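Local structure of malonyl coenzyme A-acyl carrier protein transacylase (Helicobacter pylori, 2H1Y) at residues R46-N49 with M55-T58; D268-N273 with G291-L296. The protein probably transfers the malonyl group from malonyl-CoA to holo-acyl carrier protein, the step that supplies malonyl-ACP for fatty acid synthesis. One frame throughout, in Å; residues are numbered along the deposited sequence.

Contact 1: residues R46-N49 with M55-T58; sequences RASN and MKKT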
loop_
_atom_site.group_PDB
_atom_site.type_symbol
_atom_site.label_atom_id
_atom_site.label_comp_id
_atom_site.label_asym_id
_atom_site.label_seq_id
_atom_site.Cartn_x
_atom_site.Cartn_y
_atom_site.Cartn_z
ATOM N N ARG A 46 10.602 17.161 9.200
ATOM C CA ARG A 46 11.470 16.632 8.155
ATOM C C ARG A 46 10.710 16.413 6.849
ATOM O O ARG A 46 11.207 16.768 5.765
ATOM C CB ARG A 46 12.112 15.326 8.609
ATOM C CG ARG A 46 13.318 15.491 9.514
ATOM C CD ARG A 46 14.376 14.504 9.080
ATOM N NE ARG A 46 14.550 13.392 10.008
ATOM C CZ ARG A 46 15.024 12.192 9.673
ATOM N NH1 ARG A 46 15.345 11.921 8.416
ATOM N NH2 ARG A 46 15.156 11.249 10.601
ATOM N N ALA A 47 9.505 15.849 6.962
ATOM C CA ALA A 47 8.616 15.632 5.825
ATOM C C ALA A 47 8.160 16.944 5.171
ATOM O O ALA A 47 8.270 17.097 3.951
ATOM C CB ALA A 47 7.401 14.768 6.237
ATOM N N SER A 48 7.652 17.877 5.975
ATOM C CA SER A 48 7.218 19.194 5.478
ATOM C C SER A 48 8.323 19.913 4.680
ATOM O O SER A 48 8.066 20.436 3.598
ATOM C CB SER A 48 6.677 20.075 6.619
ATOM O OG SER A 48 5.530 19.511 7.259
ATOM N N ASN A 49 9.551 19.887 5.198
ATOM C CA ASN A 49 10.726 20.426 4.486
ATOM C C ASN A 49 11.021 19.699 3.192
ATOM O O ASN A 49 11.199 20.340 2.152
ATOM C CB ASN A 49 11.997 20.369 5.346
ATOM C CG ASN A 49 11.881 21.158 6.628
ATOM O OD1 ASN A 49 11.027 22.043 6.773
ATOM N ND2 ASN A 49 12.755 20.845 7.578
ATOM N N MET A 55 2.915 19.376 5.943
ATOM C CA MET A 55 2.390 18.030 6.077
ATOM C C MET A 55 1.485 17.846 7.293
ATOM O O MET A 55 0.664 16.923 7.324
ATOM C CB MET A 55 3.530 17.013 6.088
ATOM C CG MET A 55 4.180 16.813 4.736
ATOM S SD MET A 55 3.027 16.072 3.567
ATOM C CE MET A 55 3.493 14.347 3.602
ATOM N N LYS A 56 1.634 18.721 8.288
ATOM C CA LYS A 56 0.741 18.743 9.440
ATOM C C LYS A 56 -0.674 19.021 8.961
ATOM O O LYS A 56 -1.602 18.281 9.252
ATOM C CB LYS A 56 1.164 19.833 10.425
ATOM C CG LYS A 56 2.254 19.427 11.395
ATOM C CD LYS A 56 3.034 20.644 11.923
ATOM C CE LYS A 56 3.993 21.187 10.843
ATOM N NZ LYS A 56 5.223 21.850 11.387
ATOM N N LYS A 57 -0.812 20.093 8.195
ATOM C CA LYS A 57 -2.111 20.572 7.776
ATOM C C LYS A 57 -2.691 19.669 6.693
ATOM O O LYS A 57 -3.896 19.383 6.676
ATOM C CB LYS A 57 -2.003 22.041 7.340
ATOM C CG LYS A 57 -1.957 23.024 8.561
ATOM C CD LYS A 57 -0.967 24.201 8.407
ATOM C CE LYS A 57 -1.502 25.329 7.524
ATOM N NZ LYS A 57 -1.622 24.916 6.080
ATOM N N THR A 58 -1.816 19.174 5.823
ATOM C CA THR A 58 -2.226 18.246 4.779
ATOM C C THR A 58 -2.787 16.937 5.338
ATOM O O THR A 58 -3.674 16.351 4.736
ATOM C CB THR A 58 -1.095 17.991 3.774
ATOM O OG1 THR A 58 -0.481 19.248 3.456
ATOM C CG2 THR A 58 -1.639 17.367 2.489
#
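Ser-48 and Met-55 make the polar part of the connection between helices 38-51 and 55-60, both in the acyl transferase domain. The amide N of Met-55, in the first turn of helix 55-60, donates to OG of Ser-48 at 2.9 Å, and the bond is nearly straight (164°). Ser-48 has its OG anti to its own carbonyl carbon (chi1 -62°), a position from which the hydroxyl is also hydrogen-bonded to the carbonyl O of Phe-44, one turn earlier; since a carbonyl can only accept, Ser-48 is the donor there.

The apolar part is small. Met-55 lays its CG alongside the first helix, 4.1 Å from CB of Ala-47 and 3.8 Å from the backbone N of Ser-48, before the chain bends at chi2 and chi3. Helix 119-137 packs against Ala-47, so this buried methyl meets Phe-119 and Leu-123 as well as the methionine.

The charged side chain of Lys-56 lies alongside: its CE comes to 4.2 Å from OG of Ser-48, while its NZ forms a salt bridge with Glu-45.

One hydroxyl thus serves as both acceptor and donor, giving a first-turn N-H, which has no preceding carbonyl within its own helix, a partner in the helix before it.

Contact 2: residues D268-N273 with G291-L296; sequences DCVKSN and GLNKRL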
loop_
_atom_site.group_PDB
_atom_site.type_symbol
_atom_site.label_atom_id
_atom_site.label_comp_id
_atom_site.label_asym_id
_atom_site.label_seq_id
_atom_site.Cartn_x
_atom_site.Cartn_y
_atom_site.Cartn_z
ATOM N N ASP A 268 -2.997 -13.895 -3.015
ATOM C CA ASP A 268 -1.962 -14.926 -3.174
ATOM C C ASP A 268 -0.806 -14.703 -2.206
ATOM O O ASP A 268 -0.280 -15.660 -1.625
ATOM C CB ASP A 268 -1.449 -14.996 -4.618
ATOM C CG ASP A 268 -2.541 -15.354 -5.597
ATOM O OD1 ASP A 268 -3.422 -16.139 -5.204
ATOM O OD2 ASP A 268 -2.538 -14.844 -6.746
ATOM N N CYS A 269 -0.457 -13.431 -2.007
ATOM C CA CYS A 269 0.645 -13.056 -1.129
ATOM C C CYS A 269 0.408 -13.467 0.311
ATOM O O CYS A 269 1.309 -14.021 0.944
ATOM C CB CYS A 269 0.915 -11.561 -1.214
ATOM S SG CYS A 269 1.735 -11.082 -2.726
ATOM N N VAL A 270 -0.800 -13.210 0.811
ATOM C CA VAL A 270 -1.145 -13.601 2.161
ATOM C C VAL A 270 -1.161 -15.140 2.284
ATOM O O VAL A 270 -0.523 -15.709 3.173
ATOM C CB VAL A 270 -2.464 -12.921 2.662
ATOM C CG1 VAL A 270 -2.832 -13.402 4.043
ATOM C CG2 VAL A 270 -2.301 -11.419 2.702
ATOM N N LYS A 271 -1.834 -15.807 1.357
ATOM C CA LYS A 271 -1.977 -17.267 1.409
ATOM C C LYS A 271 -0.637 -18.021 1.370
ATOM O O LYS A 271 -0.358 -18.844 2.237
ATOM C CB LYS A 271 -2.919 -17.753 0.306
ATOM C CG LYS A 271 -4.368 -17.261 0.461
ATOM C CD LYS A 271 -5.354 -18.117 -0.338
ATOM C CE LYS A 271 -6.814 -17.760 0.020
ATOM N NZ LYS A 271 -7.807 -18.085 -1.077
ATOM N N SER A 272 0.211 -17.716 0.398
ATOM C CA SER A 272 1.533 -18.350 0.312
ATOM C C SER A 272 2.410 -18.112 1.553
ATOM O O SER A 272 3.489 -18.678 1.668
ATOM C CB SER A 272 2.279 -17.884 -0.948
ATOM O OG SER A 272 1.481 -18.030 -2.123
ATOM N N ASN A 273 1.947 -17.287 2.489
ATOM C CA ASN A 273 2.836 -16.803 3.534
ATOM C C ASN A 273 2.251 -16.860 4.929
ATOM O O ASN A 273 2.976 -16.693 5.907
ATOM C CB ASN A 273 3.322 -15.388 3.197
ATOM C CG ASN A 273 4.266 -15.369 2.006
ATOM O OD1 ASN A 273 5.466 -15.609 2.153
ATOM N ND2 ASN A 273 3.730 -15.083 0.817
ATOM N N GLY A 291 -8.875 -5.763 7.594
ATOM C CA GLY A 291 -10.144 -6.140 6.980
ATOM C C GLY A 291 -9.958 -7.243 5.964
ATOM O O GLY A 291 -10.576 -8.297 6.090
ATOM N N LEU A 292 -9.079 -7.027 4.981
ATOM C CA LEU A 292 -8.855 -8.016 3.941
ATOM C C LEU A 292 -8.419 -9.377 4.483
ATOM O O LEU A 292 -8.766 -10.400 3.909
ATOM C CB LEU A 292 -7.873 -7.510 2.893
ATOM C CG LEU A 292 -8.258 -6.265 2.079
ATOM C CD1 LEU A 292 -7.141 -5.887 1.094
ATOM C CD2 LEU A 292 -9.618 -6.402 1.330
ATOM N N ASN A 293 -7.676 -9.392 5.584
ATOM C CA ASN A 293 -7.242 -10.646 6.203
ATOM C C ASN A 293 -8.348 -11.418 6.906
ATOM O O ASN A 293 -8.245 -12.625 7.065
ATOM C CB ASN A 293 -6.101 -10.428 7.191
ATOM C CG ASN A 293 -4.812 -9.968 6.517
ATOM O OD1 ASN A 293 -4.714 -9.865 5.280
ATOM N ND2 ASN A 293 -3.818 -9.674 7.337
ATOM N N LYS A 294 -9.395 -10.731 7.349
ATOM C CA LYS A 294 -10.536 -11.422 7.948
ATOM C C LYS A 294 -10.931 -12.548 7.020
ATOM O O LYS A 294 -11.094 -13.682 7.464
ATOM C CB LYS A 294 -11.735 -10.477 8.146
ATOM C CG LYS A 294 -11.599 -9.463 9.286
ATOM C CD LYS A 294 -11.126 -10.113 10.589
ATOM C CE LYS A 294 -10.906 -9.071 11.667
ATOM N NZ LYS A 294 -10.811 -9.719 12.995
ATOM N N ARG A 295 -11.029 -12.229 5.724
ATOM C CA ARG A 295 -11.453 -13.193 4.706
ATOM C C ARG A 295 -10.317 -14.113 4.235
ATOM O O ARG A 295 -10.549 -15.036 3.468
ATOM C CB ARG A 295 -12.049 -12.483 3.475
ATOM C CG ARG A 295 -12.915 -11.235 3.722
ATOM C CD ARG A 295 -14.385 -11.557 4.015
ATOM N NE ARG A 295 -14.619 -11.453 5.454
ATOM C CZ ARG A 295 -14.732 -12.495 6.270
ATOM N NH1 ARG A 295 -14.690 -13.728 5.778
ATOM N NH2 ARG A 295 -14.904 -12.303 7.572
ATOM N N LEU A 296 -9.099 -13.873 4.712
ATOM C CA LEU A 296 -7.914 -14.545 4.165
ATOM C C LEU A 296 -7.106 -15.388 5.145
ATOM O O LEU A 296 -6.296 -16.203 4.729
ATOM C CB LEU A 296 -6.992 -13.495 3.563
ATOM C CG LEU A 296 -7.440 -12.899 2.247
ATOM C CD1 LEU A 296 -6.632 -11.640 1.974
ATOM C CD2 LEU A 296 -7.312 -13.940 1.116
#
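Val-270 and Leu-296 meet on the buried side of this contact, where helix 266-271 meets the segment that begins in helix 288-294. CG1 of Val-270 sits 4.2 Å from CB of Leu-296, the two side chains meeting at about a right angle. The valine has CG1 anti to its backbone N (chi1 177°), and both its methyls approach Asn-293, whose side chain is buried too. OD1 is the atom of that amide nearest the valine, 3.9 Å from CG2 and 4.2 Å from CG1 of Val-270. This is a van der Waals approach to a polar atom that is hydrogen-bonded to the hydroxyl of Tyr-266, while ND2 of the same amide is hydrogen-bonded to OG1 of Thr-301. Bonds from both its O and its N should hold the Asn-293 amide in one orientation. A backbone bond of 2.8 Å from N of Leu-296 to O of Asn-293 holds the turn that places the leucine against the valine.

The other side is open to solvent. Lys-271, an exposed residue, runs out extended beyond CG, and its CE passes 4.0 Å from CD2 of Leu-296, again roughly at right angles. This is aliphatic cover from a solvent-exposed chain, and no hydrogen bond joins the two segments anywhere.

Tyr-266, from the start of the first helix, also packs on Leu-292 and Leu-296, extending the apolar seam back along the second helix. Beneath, Val-270 and Cys-269 rest on Leu-101 of strand 99-102, and Cys-269 reaches Ile-238 of strand 236-238. The second helix is the connection of a beta-alpha-beta unit between parallel strands 279-283 and 301-304, so the contact brings together two consecutive helices of the mixed-sheet core.

Overall arrangement
From the N terminus, the chain lays down strand 15-19 and then reaches contact 1, which closes the short turn between helices 38-51 and 55-60. Strand 99-102 and helix 119-137 follow, then the separate four-stranded antiparallel sheet, before the chain returns to the mixed sheet. There contact 2 closes a longer excursion that carries strand 279-283 between helices 266-271 and 288-294. The two contacts neither nest nor cross but come in series. The centres of contact 1 and contact 2 are about 33 Å apart, on opposite sides of the chain's centre, and the nearest atoms of contact 1 and contact 2 are about 23 Å apart. Contact 1 joins neighbouring helices, with helix 119-137 alongside; contact 2 joins helices flanking the mixed sheet.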